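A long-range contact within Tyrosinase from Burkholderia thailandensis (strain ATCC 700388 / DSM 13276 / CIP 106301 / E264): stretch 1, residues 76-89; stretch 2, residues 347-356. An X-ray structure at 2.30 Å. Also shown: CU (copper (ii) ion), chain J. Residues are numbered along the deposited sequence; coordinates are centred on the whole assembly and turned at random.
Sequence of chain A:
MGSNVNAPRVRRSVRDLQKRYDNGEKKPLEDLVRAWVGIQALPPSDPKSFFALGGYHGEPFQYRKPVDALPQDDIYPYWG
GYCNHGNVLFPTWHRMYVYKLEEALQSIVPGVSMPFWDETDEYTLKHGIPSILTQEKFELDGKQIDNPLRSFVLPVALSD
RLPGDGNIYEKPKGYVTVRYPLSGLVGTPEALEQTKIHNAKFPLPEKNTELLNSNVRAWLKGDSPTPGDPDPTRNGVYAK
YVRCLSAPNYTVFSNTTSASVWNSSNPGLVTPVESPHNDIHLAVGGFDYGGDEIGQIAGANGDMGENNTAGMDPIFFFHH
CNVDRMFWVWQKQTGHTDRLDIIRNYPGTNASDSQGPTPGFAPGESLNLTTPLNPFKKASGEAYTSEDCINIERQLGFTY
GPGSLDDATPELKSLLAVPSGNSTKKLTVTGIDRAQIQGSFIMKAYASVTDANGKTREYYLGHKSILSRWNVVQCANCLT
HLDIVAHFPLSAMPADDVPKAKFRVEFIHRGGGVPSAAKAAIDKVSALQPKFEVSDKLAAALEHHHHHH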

# COMPACT_ATOMS: atom_id res chain seq x y z
N TYR A 76 -4.10 -11.89 -3.24
CA TYR A 76 -4.05 -13.03 -4.09
C TYR A 76 -2.74 -13.74 -3.79
O TYR A 76 -1.77 -13.10 -3.41
N PRO A 77 -2.76 -15.07 -3.90
CA PRO A 77 -1.60 -15.89 -3.58
C PRO A 77 -0.51 -15.74 -4.64
O PRO A 77 -0.84 -15.53 -5.78
N TYR A 78 0.75 -15.84 -4.25
CA TYR A 78 1.89 -15.81 -5.17
C TYR A 78 2.99 -16.68 -4.58
O TYR A 78 2.90 -17.08 -3.41
N TRP A 79 4.01 -16.98 -5.39
CA TRP A 79 5.12 -17.85 -4.95
C TRP A 79 6.45 -17.12 -5.06
O TRP A 79 6.81 -16.63 -6.16
N GLY A 80 7.17 -17.09 -3.93
CA GLY A 80 8.46 -16.40 -3.82
C GLY A 80 9.61 -17.30 -4.21
O GLY A 80 10.78 -16.92 -4.10
N GLY A 81 9.30 -18.54 -4.56
CA GLY A 81 10.33 -19.41 -5.14
C GLY A 81 10.19 -19.41 -6.64
O GLY A 81 9.28 -18.76 -7.17
N TYR A 82 11.08 -20.13 -7.33
CA TYR A 82 11.09 -20.20 -8.77
C TYR A 82 10.30 -21.42 -9.28
O TYR A 82 9.93 -21.49 -10.48
N CYS A 83 10.07 -22.45 -8.45
CA CYS A 83 9.54 -23.68 -8.98
C CYS A 83 8.11 -23.40 -9.47
O CYS A 83 7.39 -22.53 -8.90
N ASN A 84 7.76 -24.09 -10.57
CA ASN A 84 6.42 -24.07 -11.17
C ASN A 84 5.63 -25.31 -10.69
O ASN A 84 6.09 -26.45 -10.88
N HIS A 85 4.44 -25.05 -10.14
CA HIS A 85 3.50 -26.08 -9.63
C HIS A 85 2.07 -25.72 -9.99
O HIS A 85 1.72 -24.58 -10.09
N GLY A 86 1.25 -26.72 -10.21
CA GLY A 86 -0.10 -26.52 -10.65
C GLY A 86 -0.18 -25.78 -11.98
O GLY A 86 -1.21 -25.13 -12.25
N ASN A 87 0.85 -25.85 -12.82
CA ASN A 87 0.76 -25.18 -14.10
C ASN A 87 1.57 -25.94 -15.16
O ASN A 87 2.28 -26.86 -14.83
N VAL A 88 1.44 -25.55 -16.42
CA VAL A 88 1.99 -26.39 -17.52
C VAL A 88 3.53 -26.37 -17.55
O VAL A 88 4.14 -27.17 -18.25
N LEU A 89 4.16 -25.49 -16.81
CA LEU A 89 5.62 -25.49 -16.71
C LEU A 89 6.10 -26.49 -15.66
O LEU A 89 7.29 -26.62 -15.47
N PRO A 347 -7.00 -23.63 -18.06
CA PRO A 347 -6.55 -23.54 -16.68
C PRO A 347 -5.24 -24.31 -16.53
O PRO A 347 -5.12 -25.42 -17.06
N GLY A 348 -4.29 -23.72 -15.82
CA GLY A 348 -2.91 -24.25 -15.76
C GLY A 348 -1.95 -23.45 -16.63
O GLY A 348 -0.76 -23.61 -16.51
N THR A 349 -2.45 -22.57 -17.50
CA THR A 349 -1.57 -21.79 -18.40
C THR A 349 -1.49 -20.34 -17.94
O THR A 349 -1.00 -19.52 -18.70
N ASN A 350 -1.92 -20.06 -16.71
CA ASN A 350 -1.81 -18.73 -16.17
C ASN A 350 -0.88 -18.65 -14.93
O ASN A 350 -0.86 -19.49 -14.01
N ALA A 351 -0.13 -17.56 -14.88
CA ALA A 351 0.69 -17.27 -13.74
C ALA A 351 -0.15 -17.19 -12.46
O ALA A 351 0.40 -17.45 -11.36
N SER A 352 -1.42 -16.81 -12.56
CA SER A 352 -2.26 -16.64 -11.35
C SER A 352 -2.68 -18.01 -10.80
O SER A 352 -3.17 -18.08 -9.70
N ASP A 353 -2.53 -19.06 -11.59
CA ASP A 353 -3.07 -20.34 -11.23
C ASP A 353 -2.34 -20.98 -10.09
O ASP A 353 -1.12 -20.90 -9.97
N SER A 354 -3.12 -21.65 -9.27
CA SER A 354 -2.63 -22.49 -8.20
C SER A 354 -1.77 -21.68 -7.19
O SER A 354 -2.31 -20.90 -6.43
N GLN A 355 -0.46 -21.89 -7.18
CA GLN A 355 0.51 -21.24 -6.28
C GLN A 355 0.60 -19.72 -6.53
O GLN A 355 1.06 -18.98 -5.66
N GLY A 356 0.23 -19.25 -7.72
CA GLY A 356 0.33 -17.85 -8.04
C GLY A 356 1.68 -17.55 -8.66
O GLY A 356 2.50 -18.44 -8.79

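Packing of two irregular stretches, 76-89 and 347-356, centred on the side chain of Q355. Its CA-to-CB bond points sideways, but chi1 of 70° (p) and an extended chi2 of 180° (t) carry the amide in among C83, N84, H85 and W79, and Q355 has the largest area covered by the other stretch. With chi3 near 2°, the amide meets two partners: Q355 NE2 donates to C83 O (3.0 Å), and Q355 OE1 accepts from H85 ND1 (2.9 Å), lying at the edge of the imidazole near its plane. The same oxygen lies over one face of the W79 indole, 3.6 Å from W79 CD1; W79 is t and directed toward stretch 2. H85 (m, chi2 92°) is held on several sides: ND1 meets Q355, NE2 binds the copper ion at 2.1 Å, and CE1 is covalently joined to C83 SG (1.9 Å), with C83 in the p rotamer. N87 (p) points sideways and serves its own stretch: N87 ND2 donates to N84 OD1 (2.9 Å), while N87 OD1 accepts from L89 N (2.9 Å), capping the turn that leads into a helix. N87 ND2 also donates to water 2 (3.1 Å), which lies 2.8 Å from D353 O and so links the stretches. Next to it, V88 N donates to G348 O (2.9 Å), and V88 (m) points toward stretch 2, setting V88 CG1 4.0 Å from T349 CG2. D353 (m) points toward stretch 1, yet D353 OD2 folds back to accept from G348 N (2.8 Å) and N350 N (2.9 Å), bracing its own loop. S354 (t) places OG 3.8 Å from G86 CA, where a CB on G86 would clash with that hydroxyl. G356 likewise leaves room for P77 O, 3.4 Å from G356 CA in a CA-H...O contact; water 1 donates to P77 O (2.7 Å) and S352 O (3.3 Å).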

# COMPACT_ATOMS: atom_id res chain seq x y z
CB TYR A 76 -4.15 -12.62 -5.57
CG TYR A 76 -3.00 -11.77 -6.06
CD1 TYR A 76 -1.81 -12.33 -6.45
CD2 TYR A 76 -3.12 -10.40 -6.18
CE1 TYR A 76 -0.75 -11.56 -6.92
CE2 TYR A 76 -2.07 -9.61 -6.65
CZ TYR A 76 -0.88 -10.19 -7.02
OH TYR A 76 0.16 -9.42 -7.49
CB PRO A 77 -2.13 -17.32 -3.58
CG PRO A 77 -3.36 -17.26 -4.47
CD PRO A 77 -3.93 -15.88 -4.25
CB TYR A 78 2.36 -14.37 -5.41
CG TYR A 78 3.05 -13.72 -4.24
CD1 TYR A 78 2.33 -13.11 -3.23
CD2 TYR A 78 4.43 -13.69 -4.15
CE1 TYR A 78 2.95 -12.47 -2.17
CE2 TYR A 78 5.07 -13.08 -3.08
CZ TYR A 78 4.33 -12.46 -2.09
OH TYR A 78 4.97 -11.88 -1.03
CB TRP A 79 5.16 -19.12 -5.79
CG TRP A 79 6.12 -20.16 -5.33
CD1 TRP A 79 7.07 -20.77 -6.10
CD2 TRP A 79 6.20 -20.76 -4.03
NE1 TRP A 79 7.76 -21.70 -5.35
CE2 TRP A 79 7.24 -21.71 -4.08
CE3 TRP A 79 5.52 -20.61 -2.82
CZ2 TRP A 79 7.58 -22.51 -2.97
CZ3 TRP A 79 5.86 -21.39 -1.73
CH2 TRP A 79 6.88 -22.32 -1.81
CB TYR A 82 12.54 -20.23 -9.22
CG TYR A 82 13.25 -18.90 -9.14
CD1 TYR A 82 12.82 -17.83 -9.91
CD2 TYR A 82 14.32 -18.69 -8.28
CE1 TYR A 82 13.43 -16.59 -9.84
CE2 TYR A 82 14.98 -17.47 -8.22
CZ TYR A 82 14.54 -16.42 -9.02
OH TYR A 82 15.13 -15.20 -8.98
CB CYS A 83 9.61 -24.84 -7.99
SG CYS A 83 8.47 -24.71 -6.58
CB ASN A 84 6.50 -24.05 -12.69
CG ASN A 84 6.73 -22.67 -13.24
OD1 ASN A 84 5.82 -21.86 -13.23
ND2 ASN A 84 7.96 -22.37 -13.66
CB HIS A 85 3.62 -26.19 -8.11
CG HIS A 85 5.03 -26.40 -7.69
ND1 HIS A 85 5.85 -25.36 -7.37
CD2 HIS A 85 5.79 -27.52 -7.64
CE1 HIS A 85 7.04 -25.85 -7.08
NE2 HIS A 85 7.04 -27.17 -7.24
CB ASN A 87 1.15 -23.70 -13.95
CG ASN A 87 2.63 -23.50 -13.76
OD1 ASN A 87 3.44 -24.22 -14.34
ND2 ASN A 87 2.99 -22.45 -13.02
CB VAL A 88 1.41 -25.97 -18.88
CG1 VAL A 88 -0.07 -26.29 -18.96
CG2 VAL A 88 1.65 -24.49 -19.17
CB LEU A 89 6.08 -24.07 -16.37
CG LEU A 89 5.63 -22.99 -17.35
CD1 LEU A 89 6.28 -21.66 -17.02
CD2 LEU A 89 5.95 -23.39 -18.78
CB PRO A 347 -7.70 -24.16 -15.87
CG PRO A 347 -8.89 -23.76 -16.68
CD PRO A 347 -8.41 -24.03 -18.10
CB THR A 349 -2.04 -21.78 -19.86
OG1 THR A 349 -3.34 -21.21 -19.91
CG2 THR A 349 -2.10 -23.15 -20.48
CB ASN A 350 -3.16 -18.16 -15.81
CG ASN A 350 -3.11 -16.66 -16.03
OD1 ASN A 350 -3.21 -16.19 -17.16
ND2 ASN A 350 -2.83 -15.92 -14.98
CB ALA A 351 1.42 -15.97 -13.96
CB SER A 352 -3.48 -15.78 -11.60
OG SER A 352 -3.10 -14.46 -11.94
CB ASP A 353 -3.04 -21.31 -12.43
CG ASP A 353 -3.95 -20.86 -13.59
OD1 ASP A 353 -4.94 -20.15 -13.35
OD2 ASP A 353 -3.67 -21.22 -14.75
CB SER A 354 -1.91 -23.66 -8.80
OG SER A 354 -1.67 -24.64 -7.81
CB GLN A 355 1.90 -21.85 -6.49
CG GLN A 355 2.55 -21.49 -7.82
CD GLN A 355 3.91 -22.12 -7.96
OE1 GLN A 355 4.39 -22.88 -7.09
NE2 GLN A 355 4.53 -21.82 -9.08
CU CU J . 8.80 -28.26 -7.31
O HOH W 1 -2.60 -15.45 -7.86
O HOH W 2 0.70 -20.55 -12.08